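Local coordinates for acetyl-CoA C-acetyltransferase (Syntrophomonas wolfei subsp. wolfei, PDB 7N7Z) that condenses two molecules of acetyl-CoA into acetoacetyl-CoA and, in the reverse direction, cleaves acetoacetyl-CoA with coenzyme A, at the interface of chains A and B. Sequence-based numbering; all coordinates share one arbitrary frame. Chains: chain A/B, Acetyl-CoA C-acetyltransferase.

Contact 1: the interface of chains A and B. Residues chain A 104-105, 108, 110; chain B 101, 104, 107-108.
A:Leu108 meets its twin B:Leu108 at a two-fold symmetric interface that joins two of the four identical subunits of the deposited assembly, probably as the thiolase dimer, by packing the C-terminal ends of their helices 94-107 together. The two leucines reach toward each other tip to tip, their CD2 methyls 3.3 Å apart, a tight fit for two carbons. The other methyl of A:Leu108, CD1, rests against the aliphatic part of B:Gln104, 3.4 Å from its CG. B:Gln104 buries the most surface of this patch. Its chain is extended beyond CG (chi2 -177°), which carries the amide past A:Leu108 to the polar groups behind it. There A:Lys110 comes from the opposite direction and donates from NZ to the amide oxygen OE1 of B:Gln104 at 2.7 Å, tilted 21° from the carbonyl plane. Bends at chi2, chi3 and chi4 fold the lysine chain back, returning NZ to the same OE1 that CG already lies beside. The amide of A:Asn105 stands at right angles to that of B:Gln104, and NE2 of the glutamine makes a weak hydrogen bond to A:Asn105 OD1. The two Gln104 side chains run past each other in opposite directions, their amide planes 60° apart. B:Leu108 CD1 lies against the stem of A:Gln104, 3.7 Å from its CG. This mix of methyl packing and amide-lysine bonding probably helps set how the helix ends register and hold the two subunits together.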
loop_
_atom_site.group_PDB
_atom_site.type_symbol
_atom_site.label_atom_id
_atom_site.label_comp_id
_atom_site.label_asym_id
_atom_site.label_seq_id
_atom_site.Cartn_x
_atom_site.Cartn_y
_atom_site.Cartn_z
ATOM N N GLN A 104 14.275 -28.261 -26.637
ATOM C CA GLN A 104 15.651 -28.714 -26.459
ATOM C C GLN A 104 15.732 -29.863 -25.461
ATOM O O GLN A 104 16.567 -30.762 -25.619
ATOM C CB GLN A 104 16.540 -27.552 -26.011
ATOM C CG GLN A 104 16.596 -26.394 -27.005
ATOM C CD GLN A 104 17.738 -25.423 -26.739
ATOM O OE1 GLN A 104 18.161 -24.694 -27.636
ATOM N NE2 GLN A 104 18.235 -25.405 -25.507
ATOM N N ASN A 105 14.879 -29.856 -24.433
ATOM C CA ASN A 105 14.807 -31.000 -23.531
ATOM C C ASN A 105 14.394 -32.259 -24.282
ATOM O O ASN A 105 14.904 -33.352 -24.008
ATOM C CB ASN A 105 13.825 -30.714 -22.394
ATOM C CG ASN A 105 14.514 -30.241 -21.125
ATOM O OD1 ASN A 105 15.698 -30.500 -20.907
ATOM N ND2 ASN A 105 13.767 -29.545 -20.276
ATOM N N LEU A 108 17.295 -33.480 -26.722
ATOM C CA LEU A 108 18.401 -34.140 -26.043
ATOM C C LEU A 108 17.963 -35.355 -25.234
ATOM O O LEU A 108 18.759 -35.879 -24.448
ATOM C CB LEU A 108 19.118 -33.141 -25.129
ATOM C CG LEU A 108 19.598 -31.861 -25.817
ATOM C CD1 LEU A 108 20.061 -30.829 -24.801
ATOM C CD2 LEU A 108 20.707 -32.176 -26.808
ATOM N N LYS A 110 16.174 -35.561 -22.697
ATOM C CA LYS A 110 15.922 -35.324 -21.280
ATOM C C LYS A 110 14.470 -35.602 -20.923
ATOM O O LYS A 110 14.174 -36.025 -19.799
ATOM C CB LYS A 110 16.289 -33.886 -20.913
ATOM C CG LYS A 110 17.733 -33.509 -21.214
ATOM C CD LYS A 110 18.713 -34.254 -20.316
ATOM C CE LYS A 110 18.995 -33.494 -19.028
ATOM N NZ LYS A 110 19.504 -32.111 -19.260
ATOM N N ILE B 101 19.833 -24.657 -19.065
ATOM C CA ILE B 101 19.342 -23.985 -20.267
ATOM C C ILE B 101 20.510 -23.470 -21.099
ATOM O O ILE B 101 20.554 -23.645 -22.322
ATOM C CB ILE B 101 18.377 -22.847 -19.888
ATOM C CG1 ILE B 101 17.080 -23.419 -19.311
ATOM C CG2 ILE B 101 18.081 -21.973 -21.102
ATOM C CD1 ILE B 101 16.269 -22.413 -18.517
ATOM N N GLN B 104 22.645 -26.558 -22.520
ATOM C CA GLN B 104 21.982 -27.246 -23.622
ATOM C C GLN B 104 21.954 -26.384 -24.877
ATOM O O GLN B 104 21.998 -26.915 -25.992
ATOM C CB GLN B 104 20.568 -27.654 -23.211
ATOM C CG GLN B 104 20.547 -28.760 -22.162
ATOM C CD GLN B 104 19.150 -29.236 -21.798
ATOM O OE1 GLN B 104 18.987 -30.318 -21.232
ATOM N NE2 GLN B 104 18.138 -28.431 -22.111
ATOM N N MET B 107 25.285 -27.121 -26.100
ATOM C CA MET B 107 25.322 -28.481 -26.625
ATOM C C MET B 107 24.827 -28.530 -28.065
ATOM O O MET B 107 25.377 -29.264 -28.895
ATOM C CB MET B 107 24.473 -29.403 -25.750
ATOM C CG MET B 107 25.141 -29.861 -24.468
ATOM S SD MET B 107 24.033 -30.881 -23.476
ATOM C CE MET B 107 24.606 -30.505 -21.823
ATOM N N LEU B 108 23.790 -27.757 -28.379
ATOM C CA LEU B 108 23.122 -27.818 -29.671
ATOM C C LEU B 108 23.676 -26.818 -30.679
ATOM O O LEU B 108 23.107 -26.675 -31.766
ATOM C CB LEU B 108 21.619 -27.589 -29.487
ATOM C CG LEU B 108 20.895 -28.646 -28.651
ATOM C CD1 LEU B 108 19.442 -28.260 -28.423
ATOM C CD2 LEU B 108 20.990 -30.010 -29.317
#

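Contact 2: the interface of chains A and B. Residues chain A 100, 104, 107, 282; chain B 104-105, 108, 110.
The ammonium group of B:Lys110 crosses to chain A and ends between A:Gln104 and A:Glu100, two residues one turn apart on helix 94-107. A:Gln104 and B:Lys110 bury the most surface here, with B:Leu108 next. NZ donates to the amide oxygen OE1 of A:Gln104 at 2.9 Å; it lies in the carbonyl plane, on a lone pair, with a C=O...N angle of 144°. The same nitrogen forms a hydrogen-bonded salt bridge to A:Glu100 OE2 at 3.1 Å, meeting the carboxylate from above its plane. A:Glu100 has CG anti to its own backbone nitrogen (chi1 178°) and stays extended, which sends the carboxylate outward to the lysine. The carboxylate probably offsets the lysine charge and may favour its protonated form.

The side chains of A:Gln104 and B:Asn105 cross at about a right angle, their amide planes 67° apart. Their oxygens, A:Gln104 OE1 and B:Asn105 OD1, come within 3.2 Å. Two acceptors so placed would be unfavourable, and the B:Asn105 amide may be turned over in the model, which would put ND2 toward OE1; the coordinates alone do not settle it. On the apolar side, B:Leu108 CD1, already packed on the glutamine chain, is also met by the sulfur of A:Met107, SD, at 4.0 Å. A:Ile282, from strand 277-286, borders the lysine end. Its CG2 methyl lies 3.6 Å from B:Lys110 NZ, while its backbone carbonyl O sits 3.2 Å from the lysine CE.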
loop_
_atom_site.group_PDB
_atom_site.type_symbol
_atom_site.label_atom_id
_atom_site.label_comp_id
_atom_site.label_asym_id
_atom_site.label_seq_id
_atom_site.Cartn_x
_atom_site.Cartn_y
_atom_site.Cartn_z
ATOM N N GLU A 100 11.247 -23.187 -26.874
ATOM C CA GLU A 100 12.608 -23.635 -27.151
ATOM C C GLU A 100 13.117 -24.540 -26.038
ATOM O O GLU A 100 13.583 -25.657 -26.290
ATOM C CB GLU A 100 13.531 -22.426 -27.327
ATOM C CG GLU A 100 14.994 -22.782 -27.564
ATOM C CD GLU A 100 15.876 -21.557 -27.713
ATOM O OE1 GLU A 100 16.106 -20.863 -26.701
ATOM O OE2 GLU A 100 16.344 -21.294 -28.842
ATOM N N GLN A 104 14.275 -28.261 -26.637
ATOM C CA GLN A 104 15.651 -28.714 -26.459
ATOM C C GLN A 104 15.732 -29.863 -25.461
ATOM O O GLN A 104 16.567 -30.762 -25.619
ATOM C CB GLN A 104 16.540 -27.552 -26.011
ATOM C CG GLN A 104 16.596 -26.394 -27.005
ATOM C CD GLN A 104 17.738 -25.423 -26.739
ATOM O OE1 GLN A 104 18.161 -24.694 -27.636
ATOM N NE2 GLN A 104 18.235 -25.405 -25.507
ATOM N N MET A 107 14.762 -32.650 -27.630
ATOM C CA MET A 107 15.827 -32.928 -28.588
ATOM C C MET A 107 16.917 -33.787 -27.961
ATOM O O MET A 107 17.415 -34.729 -28.589
ATOM C CB MET A 107 16.422 -31.617 -29.101
ATOM C CG MET A 107 15.660 -30.975 -30.248
ATOM S SD MET A 107 16.498 -29.502 -30.872
ATOM C CE MET A 107 15.460 -28.198 -30.227
ATOM N N ILE A 282 14.510 -22.572 -34.340
ATOM C CA ILE A 282 14.143 -21.650 -33.272
ATOM C C ILE A 282 15.429 -21.053 -32.724
ATOM O O ILE A 282 16.440 -21.747 -32.586
ATOM C CB ILE A 282 13.320 -22.362 -32.172
ATOM C CG1 ILE A 282 12.683 -21.336 -31.233
ATOM C CG2 ILE A 282 14.198 -23.338 -31.397
ATOM C CD1 ILE A 282 11.620 -21.922 -30.319
ATOM N N GLN B 104 22.645 -26.558 -22.520
ATOM C CA GLN B 104 21.982 -27.246 -23.622
ATOM C C GLN B 104 21.954 -26.384 -24.877
ATOM O O GLN B 104 21.998 -26.915 -25.992
ATOM C CB GLN B 104 20.568 -27.654 -23.211
ATOM C CG GLN B 104 20.547 -28.760 -22.162
ATOM C CD GLN B 104 19.150 -29.236 -21.798
ATOM O OE1 GLN B 104 18.987 -30.318 -21.232
ATOM N NE2 GLN B 104 18.138 -28.431 -22.111
ATOM N N ASN B 105 21.886 -25.060 -24.722
ATOM C CA ASN B 105 22.057 -24.180 -25.873
ATOM C C ASN B 105 23.444 -24.350 -26.481
ATOM O O ASN B 105 23.601 -24.337 -27.707
ATOM C CB ASN B 105 21.828 -22.725 -25.463
ATOM C CG ASN B 105 20.446 -22.225 -25.835
ATOM O OD1 ASN B 105 20.080 -22.185 -27.010
ATOM N ND2 ASN B 105 19.671 -21.835 -24.831
ATOM N N LEU B 108 23.790 -27.757 -28.379
ATOM C CA LEU B 108 23.122 -27.818 -29.671
ATOM C C LEU B 108 23.676 -26.818 -30.679
ATOM O O LEU B 108 23.107 -26.675 -31.766
ATOM C CB LEU B 108 21.619 -27.589 -29.487
ATOM C CG LEU B 108 20.895 -28.646 -28.651
ATOM C CD1 LEU B 108 19.442 -28.260 -28.423
ATOM C CD2 LEU B 108 20.990 -30.010 -29.317
ATOM N N LYS B 110 23.596 -23.626 -30.542
ATOM C CA LYS B 110 22.873 -22.360 -30.594
ATOM C C LYS B 110 23.720 -21.209 -30.068
ATOM O O LYS B 110 23.543 -20.063 -30.497
ATOM C CB LYS B 110 21.572 -22.466 -29.797
ATOM C CG LYS B 110 20.642 -23.575 -30.274
ATOM C CD LYS B 110 19.807 -23.137 -31.472
ATOM C CE LYS B 110 18.491 -23.903 -31.550
ATOM N NZ LYS B 110 17.642 -23.712 -30.336
#

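Contact 1 and contact 2 are neighbouring parts of one two-fold interface, their C-alpha centres about 5 Å apart, and they share A:Gln104, B:Gln104 and B:Leu108. Exchanging the chains roughly relates them: each Gln104 accepts from the partner's Lys110. The match is not exact, since the lysine chains take different bends toward their ends. Helix 94-107 begins just after the predicted nucleophile A:Cys92, which lies about 21 Å from the centre of contact 1 and 18 Å from that of contact 2. These two patches are therefore more likely to steady the subunit pairing, and perhaps the scaffold carrying the nucleophile, than to act in the chemistry directly.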